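Local structure of cytochrome P450 (Novosphingobium aromaticivorans, 3OFT) at residues 68-73 with 88-93; 81-86 with 224-229; 275-280 with 320-325; 310-315 with 333-338. The protein belongs to the cytochrome P450 family, mostly helical proteins that hold a protoporphyrin IX iron group between their helices. All blocks are in the same frame, centred on the assembly; numbering follows the deposited sequence.

Contact 1: residues 68-73 with 88-93; sequences SSQCLA and QQDGAE
Residues 68-70 run against 88-90 in opposite directions, the CA atoms of Gln70 and Gln88 coming within 4.6 Å while those of Ser68 and Asp90 open to 6.4 Å. Where the chains are nearest, two CA-H...O contacts join them: Gln88 CA to Ser69 O at 3.5 Å, and Gln70 CA to Gln88 O at 3.6 Å. The polar grip is the Asp90 carboxylate, which takes one donor on each oxygen, both on the syn side. Ser68 OG gives a very short hydrogen bond to Asp90 OD2 (2.5 Å), and the backbone N of Ser69 meets Asp90 OD1 at 3.0 Å, almost perfectly straight at 178°. Ser68 can do this because OG stands anti to its backbone N (chi1 172°). The same OG accepts from Gln70 N at 3.0 Å, an ST turn, so one hydroxyl bends its own chain and holds the neighbouring one. With two donors fixing its rotation, the carboxylate probably stays ionised. Farther along, Leu72 lies obliquely across the extended side chain of Gln88, its CB 3.7 Å from Gln88 CD; the leucine also touches the bound (2R,5R)-hexane-2,5-diol. Ser68 lies in strand 67-68, an outermost strand of the mixed sheet, and pairs through its backbone with Asn286 of strand 282-287, whose OD1 also accepts from Cys71 N. Leu72 and Gln88 also rest on Met82 of helix 78-82, and Asp90 lies in the chain leading into helix 91-104.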
# COMPACT_ATOMS: atom_id res chain seq x y z
N SER A 68 -9.55 -17.25 0.15
CA SER A 68 -8.87 -17.07 1.42
C SER A 68 -7.69 -16.15 1.24
O SER A 68 -7.04 -16.11 0.16
CB SER A 68 -8.38 -18.42 2.00
OG SER A 68 -7.53 -18.31 3.16
N SER A 69 -7.41 -15.43 2.32
CA SER A 69 -6.29 -14.49 2.40
C SER A 69 -5.07 -15.17 3.00
O SER A 69 -4.04 -14.52 3.24
CB SER A 69 -6.64 -13.27 3.25
OG SER A 69 -7.57 -12.45 2.55
N GLN A 70 -5.18 -16.47 3.26
CA GLN A 70 -4.12 -17.15 3.98
C GLN A 70 -2.78 -17.16 3.28
O GLN A 70 -1.73 -17.04 3.92
CB GLN A 70 -4.49 -18.61 4.19
CG GLN A 70 -3.99 -19.12 5.43
CD GLN A 70 -5.10 -19.12 6.42
OE1 GLN A 70 -5.76 -18.08 6.65
NE2 GLN A 70 -5.37 -20.30 6.99
N CYS A 71 -2.81 -17.34 1.96
CA CYS A 71 -1.57 -17.57 1.18
C CYS A 71 -0.56 -16.38 1.20
O CYS A 71 0.66 -16.58 1.12
CB CYS A 71 -1.92 -17.97 -0.26
SG CYS A 71 -2.74 -16.64 -1.28
N LEU A 72 -1.08 -15.15 1.29
CA LEU A 72 -0.30 -13.89 1.26
C LEU A 72 0.28 -13.55 -0.11
O LEU A 72 0.17 -12.41 -0.56
CB LEU A 72 0.81 -13.81 2.33
CG LEU A 72 1.63 -12.50 2.47
CD1 LEU A 72 0.70 -11.38 2.92
CD2 LEU A 72 2.78 -12.63 3.47
N ALA A 73 0.92 -14.52 -0.74
CA ALA A 73 1.63 -14.25 -1.97
C ALA A 73 1.73 -15.48 -2.82
O ALA A 73 1.59 -16.64 -2.32
CB ALA A 73 3.03 -13.70 -1.69
N GLN A 88 -3.81 -11.86 6.97
CA GLN A 88 -3.87 -13.25 6.49
C GLN A 88 -4.95 -14.08 7.14
O GLN A 88 -4.98 -15.28 6.90
CB GLN A 88 -2.52 -13.94 6.68
CG GLN A 88 -1.47 -13.44 5.69
CD GLN A 88 -0.14 -14.14 5.92
OE1 GLN A 88 0.03 -15.35 5.66
NE2 GLN A 88 0.79 -13.40 6.38
N GLN A 89 -5.83 -13.47 7.94
CA GLN A 89 -6.89 -14.28 8.57
C GLN A 89 -8.19 -14.29 7.79
O GLN A 89 -8.43 -13.40 7.00
CB GLN A 89 -7.12 -13.79 9.98
CG GLN A 89 -5.81 -13.77 10.78
CD GLN A 89 -6.01 -13.13 12.14
OE1 GLN A 89 -6.45 -11.99 12.24
NE2 GLN A 89 -5.70 -13.87 13.18
N ASP A 90 -9.02 -15.32 8.03
CA ASP A 90 -10.35 -15.42 7.43
C ASP A 90 -11.43 -15.46 8.51
O ASP A 90 -11.14 -15.78 9.67
CB ASP A 90 -10.46 -16.71 6.60
CG ASP A 90 -9.46 -16.77 5.44
OD1 ASP A 90 -9.26 -15.77 4.71
OD2 ASP A 90 -8.90 -17.88 5.23
N GLY A 91 -12.65 -15.11 8.09
CA GLY A 91 -13.89 -15.46 8.82
C GLY A 91 -14.00 -14.81 10.17
O GLY A 91 -13.65 -13.65 10.35
N ALA A 92 -14.54 -15.55 11.13
CA ALA A 92 -14.67 -15.03 12.50
C ALA A 92 -13.35 -14.66 13.16
O ALA A 92 -13.30 -13.73 13.96
CB ALA A 92 -15.45 -16.04 13.36
N GLU A 93 -12.28 -15.41 12.87
CA GLU A 93 -10.98 -15.11 13.49
C GLU A 93 -10.52 -13.73 13.04
O GLU A 93 -10.12 -12.91 13.85
CB GLU A 93 -9.93 -16.17 13.13
CG GLU A 93 -8.59 -15.90 13.79
CD GLU A 93 -7.60 -17.03 13.52
OE1 GLU A 93 -6.52 -16.77 12.95
OE2 GLU A 93 -7.91 -18.18 13.87

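Contact 2: residues 81-86 with 224-229; sequences VMQFIP and ARRMCR. With HEM (protoporphyrin IX containing Fe), chain D.
This is where the connection between the B' and C helices of the P450 fold crosses the early part of the long helix 221-252. Helix 78-82 ends at Met82, Gln83 turns with positive phi, and two arginines of the long helix take the carbonyls there. Arg229 NH1 donates to Met82 O (2.7 Å, 159°) in its own guanidinium plane but from above the carbonyl plane. Arg226, bent at chi3 (64°), brings NE to Gln83 O at 2.8 Å, nearly straight and on a lone pair. Ile85 CD1 sits over the centre of one face of its guanidinium, 3.5 Å from CZ of Arg226, with Gln83 OE1 more loosely on the opposite side, while Gln83 NE2 bonds Gly79 O. Water 1 bridges at the edge, accepting from Arg226 NH2 at 2.8 Å and donating to Phe84 O at 2.9 Å. The Phe84 side chain crosses that of Arg229 at about a right angle, CE1 of Phe84 reaching CG of Arg229 at 3.4 Å, and Met82 CB lies over one face of the ring, toward its rim. Backbone meets backbone in a CA-H...O contact of 3.3 Å from Met227 CA to Ile85 O and a weak hydrogen bond from Ile85 N to Arg226 O. Beyond a cis peptide, Pro86 packs on a propionate of the protoporphyrin. Arg229 also makes a salt bridge to Asp187 in helix 179-199. Two positive groups thus meet carbonyls where a helix ends, which probably suits the helix dipole and ties the loop to helix 221-252 by side-chain donors on main-chain carbonyls.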
# COMPACT_ATOMS: atom_id res chain seq x y z
N VAL A 81 5.63 -17.85 6.71
CA VAL A 81 6.53 -17.16 7.64
C VAL A 81 5.89 -15.92 8.29
O VAL A 81 5.96 -15.73 9.50
CB VAL A 81 7.88 -16.84 6.97
CG1 VAL A 81 8.75 -15.94 7.87
CG2 VAL A 81 8.65 -18.18 6.67
N MET A 82 5.30 -15.06 7.47
CA MET A 82 4.85 -13.76 7.97
C MET A 82 3.66 -13.83 8.91
O MET A 82 3.65 -13.10 9.89
CB MET A 82 4.67 -12.75 6.84
CG MET A 82 6.04 -12.35 6.23
SD MET A 82 7.09 -11.41 7.37
CE MET A 82 8.49 -11.16 6.27
N GLN A 83 2.67 -14.69 8.63
CA GLN A 83 1.53 -14.90 9.54
C GLN A 83 0.96 -13.57 10.03
O GLN A 83 0.64 -13.40 11.22
CB GLN A 83 1.95 -15.79 10.74
CG GLN A 83 2.36 -17.19 10.29
CD GLN A 83 1.13 -17.96 9.92
OE1 GLN A 83 0.35 -18.31 10.78
NE2 GLN A 83 0.93 -18.18 8.62
N PHE A 84 0.77 -12.64 9.11
CA PHE A 84 0.28 -11.30 9.47
C PHE A 84 -1.12 -11.30 10.05
O PHE A 84 -2.02 -12.00 9.59
CB PHE A 84 0.25 -10.42 8.22
CG PHE A 84 1.58 -9.96 7.75
CD1 PHE A 84 2.44 -9.30 8.59
CD2 PHE A 84 1.94 -10.13 6.41
CE1 PHE A 84 3.67 -8.84 8.14
CE2 PHE A 84 3.16 -9.65 5.95
CZ PHE A 84 4.03 -9.00 6.82
N ILE A 85 -1.31 -10.48 11.08
CA ILE A 85 -2.64 -10.28 11.65
C ILE A 85 -3.04 -8.79 11.50
O ILE A 85 -2.27 -7.89 11.89
CB ILE A 85 -2.67 -10.65 13.16
CG1 ILE A 85 -2.64 -12.17 13.34
CG2 ILE A 85 -3.95 -10.07 13.83
CD1 ILE A 85 -2.50 -12.52 14.88
N PRO A 86 -4.23 -8.50 10.95
CA PRO A 86 -5.31 -9.35 10.48
C PRO A 86 -5.17 -9.80 9.00
O PRO A 86 -6.02 -10.53 8.53
CB PRO A 86 -6.56 -8.47 10.65
CG PRO A 86 -6.05 -7.08 10.68
CD PRO A 86 -4.58 -7.08 10.84
N ALA A 224 0.40 -10.40 19.31
CA ALA A 224 0.94 -9.04 19.31
C ALA A 224 2.09 -8.95 18.32
O ALA A 224 2.15 -7.99 17.58
CB ALA A 224 1.42 -8.62 20.76
N ARG A 225 3.02 -9.92 18.33
CA ARG A 225 4.13 -9.87 17.36
C ARG A 225 3.63 -9.78 15.91
O ARG A 225 4.13 -8.98 15.14
CB ARG A 225 5.05 -11.11 17.43
CG ARG A 225 5.78 -11.36 18.77
CD ARG A 225 6.79 -12.48 18.58
NE ARG A 225 7.39 -12.88 19.86
CZ ARG A 225 7.00 -13.92 20.58
NH1 ARG A 225 6.02 -14.73 20.16
NH2 ARG A 225 7.61 -14.15 21.75
N ARG A 226 2.68 -10.66 15.56
CA ARG A 226 2.09 -10.78 14.20
C ARG A 226 1.33 -9.55 13.81
O ARG A 226 1.38 -9.11 12.64
CB ARG A 226 1.11 -11.98 14.15
CG ARG A 226 1.92 -13.31 14.29
CD ARG A 226 1.04 -14.49 14.67
NE ARG A 226 0.06 -14.78 13.63
CZ ARG A 226 -1.02 -15.53 13.80
NH1 ARG A 226 -1.28 -16.06 14.99
NH2 ARG A 226 -1.87 -15.70 12.78
N MET A 227 0.56 -8.99 14.75
CA MET A 227 -0.22 -7.78 14.43
C MET A 227 0.68 -6.55 14.22
O MET A 227 0.49 -5.76 13.26
CB MET A 227 -1.26 -7.52 15.54
CG MET A 227 -2.23 -6.39 15.27
SD MET A 227 -1.53 -4.82 15.79
CE MET A 227 -1.31 -5.09 17.55
N CYS A 228 1.64 -6.39 15.12
CA CYS A 228 2.58 -5.29 15.06
C CYS A 228 3.43 -5.32 13.81
O CYS A 228 3.67 -4.25 13.23
CB CYS A 228 3.46 -5.26 16.31
SG CYS A 228 2.50 -4.68 17.76
N ARG A 229 3.88 -6.53 13.40
CA ARG A 229 4.57 -6.73 12.11
C ARG A 229 3.70 -6.28 10.92
O ARG A 229 4.23 -5.67 9.96
CB ARG A 229 4.91 -8.25 11.97
CG ARG A 229 5.73 -8.76 10.81
CD ARG A 229 5.70 -10.33 10.82
NE ARG A 229 6.10 -10.80 12.13
CZ ARG A 229 5.72 -11.92 12.76
NH1 ARG A 229 4.88 -12.83 12.27
NH2 ARG A 229 6.21 -12.11 13.95
CHA HEM D . -4.98 -3.83 4.12
CHB HEM D . -3.55 -0.69 0.68
CHC HEM D . -1.73 2.19 4.10
CHD HEM D . -2.20 -1.35 7.32
C1A HEM D . -4.80 -3.18 2.91
C2A HEM D . -5.35 -3.63 1.66
C3A HEM D . -4.98 -2.79 0.69
C4A HEM D . -4.13 -1.77 1.31
CMA HEM D . -5.32 -2.96 -0.80
CAA HEM D . -6.27 -4.87 1.46
CBA HEM D . -5.38 -6.10 1.38
CGA HEM D . -6.17 -7.36 1.08
O1A HEM D . -5.55 -8.47 1.12
O2A HEM D . -7.41 -7.33 0.80
C1B HEM D . -2.94 0.39 1.30
C2B HEM D . -2.49 1.59 0.65
C3B HEM D . -1.99 2.38 1.62
C4B HEM D . -2.12 1.69 2.88
CMB HEM D . -2.60 1.85 -0.87
CAB HEM D . -1.33 3.77 1.56
CBB HEM D . -1.09 4.43 0.42
C1C HEM D . -1.68 1.54 5.29
C2C HEM D . -1.23 2.08 6.57
C3C HEM D . -1.35 1.05 7.46
C4C HEM D . -1.94 -0.09 6.79
CMC HEM D . -0.70 3.53 6.79
CAC HEM D . -1.06 1.00 8.98
CBC HEM D . -0.11 1.73 9.56
C1D HEM D . -3.00 -2.30 6.78
C2D HEM D . -3.42 -3.50 7.49
C3D HEM D . -4.32 -4.24 6.51
C4D HEM D . -4.33 -3.47 5.29
CMD HEM D . -3.08 -3.90 8.97
CAD HEM D . -5.03 -5.58 6.82
CBD HEM D . -6.50 -5.22 7.10
CGD HEM D . -7.24 -6.56 7.21
O1D HEM D . -6.74 -7.62 6.78
O2D HEM D . -8.38 -6.59 7.68
NA HEM D . -4.08 -2.01 2.67
NB HEM D . -2.74 0.52 2.66
NC HEM D . -2.14 0.25 5.48
ND HEM D . -3.53 -2.33 5.49
FE HEM D . -3.19 -0.86 4.09
O HOH W 1 -1.89 -14.90 10.09
O HOH W 2 -1.11 -1.98 3.69

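Contact 3: residues 275-280 with 320-325; sequences MRRYPT and APEEVR
Hydrogen bonds to main-chain carbonyls dominate. Arg276 meets Pro321 O end-on with both terminal nitrogens, NH1 at 2.9 Å and NH2 at 3.1 Å; the oxygen lies in the guanidinium plane, and NH1 uses a lone pair. Arg277, bent at chi2 (60°), gives NE to Glu322 O at 2.8 Å, a bent bond (135°) approaching from above the carbonyl plane. Water 3 accepts from Arg277 NH2 at 3.1 Å. Both carbonyls belong to a type I turn, closed by Glu323 N to Ala320 O at 3.0 Å. Packing on both faces fixes the tilt of the Arg277 guanidinium: Glu322 CG sits over the centre of one, Tyr278 CE1 toward the rim of the other. Apolar contact adds Val324 CG2 against Arg277 CG at 3.9 Å. Charge contributes less, since Glu322 OE2 lies well out of the guanidinium plane, 4.2 Å from Arg277 NH2, and Glu322 OE1 is in a salt bridge to Lys31. Arg276 is the arginine of the ExxR motif of the P450 K helix, its NH2 salt-bridged to Glu273; here it grips the chain of the meander region, as is typical of the family.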
# COMPACT_ATOMS: atom_id res chain seq x y z
N MET A 275 -5.29 9.38 -5.19
CA MET A 275 -5.27 8.00 -4.64
C MET A 275 -6.06 7.03 -5.52
O MET A 275 -5.66 5.88 -5.71
CB MET A 275 -5.71 7.95 -3.17
CG MET A 275 -4.75 8.74 -2.28
SD MET A 275 -5.23 8.98 -0.54
CE MET A 275 -4.93 7.33 0.06
N ARG A 276 -7.15 7.51 -6.11
CA ARG A 276 -7.94 6.72 -7.05
C ARG A 276 -7.13 6.52 -8.33
O ARG A 276 -7.17 5.45 -8.94
CB ARG A 276 -9.27 7.47 -7.39
CG ARG A 276 -10.19 6.70 -8.29
CD ARG A 276 -11.11 7.61 -9.13
NE ARG A 276 -10.38 8.60 -9.97
CZ ARG A 276 -9.83 8.34 -11.16
NH1 ARG A 276 -9.83 7.12 -11.69
NH2 ARG A 276 -9.22 9.34 -11.82
N ARG A 277 -6.42 7.58 -8.74
CA ARG A 277 -5.77 7.62 -10.08
C ARG A 277 -4.52 6.73 -10.14
O ARG A 277 -4.18 6.21 -11.22
CB ARG A 277 -5.36 9.07 -10.42
CG ARG A 277 -4.54 9.29 -11.71
CD ARG A 277 -5.26 8.81 -13.00
NE ARG A 277 -4.37 8.95 -14.17
CZ ARG A 277 -3.44 8.08 -14.55
NH1 ARG A 277 -3.20 6.99 -13.83
NH2 ARG A 277 -2.68 8.33 -15.61
N TYR A 278 -3.80 6.62 -9.02
CA TYR A 278 -2.48 5.92 -9.01
C TYR A 278 -2.35 4.73 -8.06
O TYR A 278 -1.39 4.68 -7.26
CB TYR A 278 -1.29 6.89 -8.77
CG TYR A 278 -1.27 8.02 -9.78
CD1 TYR A 278 -0.91 7.76 -11.11
CD2 TYR A 278 -1.62 9.31 -9.42
CE1 TYR A 278 -0.90 8.80 -12.09
CE2 TYR A 278 -1.61 10.36 -10.39
CZ TYR A 278 -1.22 10.09 -11.70
OH TYR A 278 -1.18 11.09 -12.67
N PRO A 279 -3.26 3.74 -8.19
CA PRO A 279 -3.18 2.59 -7.30
C PRO A 279 -2.09 1.62 -7.76
O PRO A 279 -1.95 1.36 -8.98
CB PRO A 279 -4.57 1.95 -7.44
CG PRO A 279 -4.90 2.18 -8.94
CD PRO A 279 -4.45 3.66 -9.07
N THR A 280 -1.35 1.05 -6.82
CA THR A 280 -0.27 0.15 -7.23
C THR A 280 -0.24 -1.13 -6.41
O THR A 280 0.76 -1.87 -6.48
CB THR A 280 1.10 0.83 -7.17
OG1 THR A 280 1.42 1.21 -5.82
CG2 THR A 280 1.18 2.07 -8.15
N ALA A 320 -13.44 7.65 -18.24
CA ALA A 320 -12.24 8.48 -18.42
C ALA A 320 -11.31 8.35 -17.21
O ALA A 320 -10.87 9.35 -16.62
CB ALA A 320 -12.62 9.96 -18.68
N PRO A 321 -10.99 7.10 -16.84
CA PRO A 321 -10.34 6.79 -15.55
C PRO A 321 -8.96 7.44 -15.39
O PRO A 321 -8.51 7.65 -14.27
CB PRO A 321 -10.23 5.25 -15.59
CG PRO A 321 -10.23 4.91 -17.05
CD PRO A 321 -11.16 5.91 -17.69
N GLU A 322 -8.27 7.77 -16.49
CA GLU A 322 -6.95 8.36 -16.38
C GLU A 322 -6.96 9.91 -16.18
O GLU A 322 -5.92 10.52 -15.91
CB GLU A 322 -6.04 7.92 -17.53
CG GLU A 322 -5.53 6.49 -17.31
CD GLU A 322 -4.66 5.99 -18.42
OE1 GLU A 322 -4.47 4.75 -18.48
OE2 GLU A 322 -4.15 6.81 -19.21
N GLU A 323 -8.14 10.52 -16.28
CA GLU A 323 -8.28 11.96 -15.98
C GLU A 323 -8.39 12.19 -14.48
O GLU A 323 -9.11 11.47 -13.79
CB GLU A 323 -9.52 12.56 -16.71
CG GLU A 323 -9.47 12.36 -18.23
CD GLU A 323 -10.63 13.05 -19.00
OE1 GLU A 323 -11.42 13.80 -18.40
OE2 GLU A 323 -10.73 12.81 -20.22
N VAL A 324 -7.65 13.17 -13.97
CA VAL A 324 -7.76 13.58 -12.59
C VAL A 324 -8.84 14.67 -12.65
O VAL A 324 -8.62 15.71 -13.28
CB VAL A 324 -6.41 14.18 -12.08
CG1 VAL A 324 -6.55 14.84 -10.70
CG2 VAL A 324 -5.32 13.06 -12.05
N ARG A 325 -9.99 14.40 -12.05
CA ARG A 325 -11.11 15.36 -12.08
C ARG A 325 -11.96 15.33 -10.85
O ARG A 325 -11.96 14.34 -10.12
CB ARG A 325 -11.99 15.16 -13.31
CG ARG A 325 -12.34 13.77 -13.63
CD ARG A 325 -12.88 13.74 -15.06
NE ARG A 325 -14.08 14.57 -15.18
CZ ARG A 325 -14.34 15.40 -16.18
NH1 ARG A 325 -13.48 15.55 -17.20
NH2 ARG A 325 -15.47 16.10 -16.17
O HOH W 3 -3.24 10.21 -18.02

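Contact 4: residues 310-315 with 333-338. With HEM (protoporphyrin IX containing Fe), chain D.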
# COMPACT_ATOMS: atom_id res chain seq x y z
N LEU A 310 -6.43 -2.59 -12.24
CA LEU A 310 -7.32 -3.04 -13.29
C LEU A 310 -8.80 -2.93 -12.91
O LEU A 310 -9.68 -3.19 -13.72
CB LEU A 310 -6.92 -4.49 -13.66
CG LEU A 310 -6.01 -4.66 -14.88
CD1 LEU A 310 -5.32 -3.38 -15.52
CD2 LEU A 310 -5.25 -5.95 -15.01
N HIS A 311 -9.10 -2.53 -11.68
CA HIS A 311 -10.44 -1.97 -11.40
C HIS A 311 -10.45 -0.46 -11.62
O HIS A 311 -11.20 0.05 -12.49
CB HIS A 311 -10.92 -2.30 -9.97
CG HIS A 311 -12.28 -1.77 -9.63
ND1 HIS A 311 -13.38 -1.96 -10.43
CD2 HIS A 311 -12.70 -1.06 -8.57
CE1 HIS A 311 -14.43 -1.37 -9.88
NE2 HIS A 311 -14.05 -0.84 -8.74
N ASN A 312 -9.64 0.27 -10.84
CA ASN A 312 -9.64 1.75 -10.92
C ASN A 312 -9.44 2.33 -12.30
O ASN A 312 -10.09 3.32 -12.64
CB ASN A 312 -8.59 2.37 -10.03
CG ASN A 312 -8.87 2.15 -8.56
OD1 ASN A 312 -9.52 1.16 -8.17
ND2 ASN A 312 -8.38 3.07 -7.74
N LEU A 313 -8.54 1.75 -13.08
CA LEU A 313 -8.21 2.36 -14.36
C LEU A 313 -8.82 1.66 -15.58
O LEU A 313 -8.37 1.90 -16.72
CB LEU A 313 -6.68 2.49 -14.50
CG LEU A 313 -5.99 3.34 -13.41
CD1 LEU A 313 -4.54 3.53 -13.80
CD2 LEU A 313 -6.67 4.74 -13.20
N ASP A 314 -9.80 0.79 -15.36
CA ASP A 314 -10.45 0.03 -16.44
C ASP A 314 -11.59 0.96 -16.90
O ASP A 314 -12.50 1.24 -16.10
CB ASP A 314 -11.05 -1.28 -15.90
CG ASP A 314 -11.81 -2.10 -16.99
OD1 ASP A 314 -12.04 -1.56 -18.10
OD2 ASP A 314 -12.14 -3.30 -16.73
N PRO A 315 -11.50 1.47 -18.14
CA PRO A 315 -12.55 2.36 -18.68
C PRO A 315 -13.94 1.72 -18.70
O PRO A 315 -14.96 2.42 -18.73
CB PRO A 315 -12.07 2.71 -20.10
CG PRO A 315 -10.91 1.86 -20.40
CD PRO A 315 -10.47 1.11 -19.15
N ILE A 333 -14.35 4.35 -0.92
CA ILE A 333 -14.76 2.94 -0.82
C ILE A 333 -15.24 2.34 -2.13
O ILE A 333 -15.17 1.12 -2.31
CB ILE A 333 -15.78 2.75 0.38
CG1 ILE A 333 -15.69 1.33 0.98
CG2 ILE A 333 -17.17 3.19 0.01
CD1 ILE A 333 -16.22 1.23 2.42
N ARG A 334 -15.69 3.18 -3.08
CA ARG A 334 -16.21 2.66 -4.35
C ARG A 334 -15.13 2.26 -5.35
O ARG A 334 -15.42 1.61 -6.35
CB ARG A 334 -17.20 3.63 -4.99
CG ARG A 334 -18.58 3.54 -4.28
CD ARG A 334 -19.55 4.59 -4.80
NE ARG A 334 -20.05 4.27 -6.14
CZ ARG A 334 -20.64 5.15 -6.96
NH1 ARG A 334 -20.79 6.42 -6.60
NH2 ARG A 334 -21.07 4.76 -8.15
N HIS A 335 -13.89 2.63 -5.08
CA HIS A 335 -12.81 2.09 -5.90
C HIS A 335 -11.95 1.16 -5.02
O HIS A 335 -12.31 0.87 -3.87
CB HIS A 335 -12.00 3.19 -6.61
CG HIS A 335 -11.32 4.16 -5.68
ND1 HIS A 335 -10.16 3.85 -5.01
CD2 HIS A 335 -11.61 5.44 -5.37
CE1 HIS A 335 -9.79 4.88 -4.27
NE2 HIS A 335 -10.63 5.87 -4.50
N THR A 336 -10.85 0.70 -5.58
CA THR A 336 -10.16 -0.47 -5.01
C THR A 336 -8.75 -0.16 -4.54
O THR A 336 -7.99 -1.07 -4.21
CB THR A 336 -10.30 -1.67 -5.99
OG1 THR A 336 -11.70 -1.92 -6.21
CG2 THR A 336 -9.70 -2.95 -5.43
N THR A 337 -8.38 1.13 -4.43
CA THR A 337 -7.01 1.46 -3.98
C THR A 337 -6.70 0.80 -2.62
O THR A 337 -5.60 0.28 -2.41
CB THR A 337 -6.74 2.99 -3.90
OG1 THR A 337 -6.91 3.53 -5.20
CG2 THR A 337 -5.29 3.26 -3.40
N MET A 338 -7.70 0.80 -1.73
CA MET A 338 -7.54 0.28 -0.39
C MET A 338 -8.14 -1.13 -0.24
O MET A 338 -8.24 -1.64 0.86
CB MET A 338 -8.20 1.26 0.59
CG MET A 338 -7.76 2.72 0.39
SD MET A 338 -6.00 2.95 0.56
CE MET A 338 -5.79 2.35 2.16
CHA HEM D . -4.98 -3.83 4.12
CHB HEM D . -3.55 -0.69 0.68
CHC HEM D . -1.73 2.19 4.10
CHD HEM D . -2.20 -1.35 7.32
C1A HEM D . -4.80 -3.18 2.91
C2A HEM D . -5.35 -3.63 1.66
C3A HEM D . -4.98 -2.79 0.69
C4A HEM D . -4.13 -1.77 1.31
CMA HEM D . -5.32 -2.96 -0.80
CAA HEM D . -6.27 -4.87 1.46
CBA HEM D . -5.38 -6.10 1.38
CGA HEM D . -6.17 -7.36 1.08
O1A HEM D . -5.55 -8.47 1.12
O2A HEM D . -7.41 -7.33 0.80
C1B HEM D . -2.94 0.39 1.30
C2B HEM D . -2.49 1.59 0.65
C3B HEM D . -1.99 2.38 1.62
C4B HEM D . -2.12 1.69 2.88
CMB HEM D . -2.60 1.85 -0.87
CAB HEM D . -1.33 3.77 1.56
CBB HEM D . -1.09 4.43 0.42
C1C HEM D . -1.68 1.54 5.29
C2C HEM D . -1.23 2.08 6.57
C3C HEM D . -1.35 1.05 7.46
C4C HEM D . -1.94 -0.09 6.79
CMC HEM D . -0.70 3.53 6.79
CAC HEM D . -1.06 1.00 8.98
CBC HEM D . -0.11 1.73 9.56
C1D HEM D . -3.00 -2.30 6.78
C2D HEM D . -3.42 -3.50 7.49
C3D HEM D . -4.32 -4.24 6.51
C4D HEM D . -4.33 -3.47 5.29
CMD HEM D . -3.08 -3.90 8.97
CAD HEM D . -5.03 -5.58 6.82
CBD HEM D . -6.50 -5.22 7.10
CGD HEM D . -7.24 -6.56 7.21
O1D HEM D . -6.74 -7.62 6.78
O2D HEM D . -8.38 -6.59 7.68
NA HEM D . -4.08 -2.01 2.67
NB HEM D . -2.74 0.52 2.66
NC HEM D . -2.14 0.25 5.48
ND HEM D . -3.53 -2.33 5.49
FE HEM D . -3.19 -0.86 4.09
O HOH W 2 -1.11 -1.98 3.69
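Asn312 stands with its amide steeply inclined to the imidazole of His335, the two planes 76° apart, and its two ends reach different residues of 333-338. OD1 accepts from Thr336 N at 2.9 Å on a lone pair in the carbonyl plane. The other end, ND2, makes a weak bond to Thr337 OG1 at 3.0 Å, the two side chains crossing at about a right angle; ND2 also donates to Arg276 O. His335 takes the crowded position between backbone N and carbonyl carbon (chi1 61°), which turns ND1 back toward its own chain. There Thr337 N donates to His335 ND1, 3.3 Å away and in the ring plane, at 168°, consistent with the proton being on NE2. The His311 side chain crosses that of Thr336 at about a right angle, CG of His311 lying 4.1 Å from CB of Thr336, and its ring meets Phe318 edge-to-face. Both threonine hydroxyls have partners beyond the two segments: Thr336 OG1 bonds Arg58 NH1, and Thr337 OG1, besides its weak bond from Asn312, bonds Met275 O. With its amide bonded at both ends, Asn312 is fixed in rotation. Farther along the loop, Met338 reaches the porphyrin, its CE 3.6 Å from NB of the protoporphyrin group, on the face opposite water 2. The asparagine, on helix 309-312, thus links that short helix to the chain leading into the cysteine loop and helix 348-365, with helix 54-62 packed on His311 and Thr336 and helix 267-277 beside His335.

In the fold
Contacts 1 and 2 come first along the chain, their segments alternating, and contacts 3 and 4 do likewise later. Contacts 1 and 2, their centres about 12 Å apart, touch around helix 78-82, which helix 91-104 follows in the chain. Contacts 3 and 4, with centres about 8 Å apart, touch through helix 267-277. Contacts 2 and 3 lie on opposite sides of the chain's centre, about 31 Å apart between their own centres. Contacts 2 and 4, about 27 Å apart from centre to centre, both touch the protoporphyrin, so the group is approached from the B'-C connection and from the chain leading into the cysteine loop.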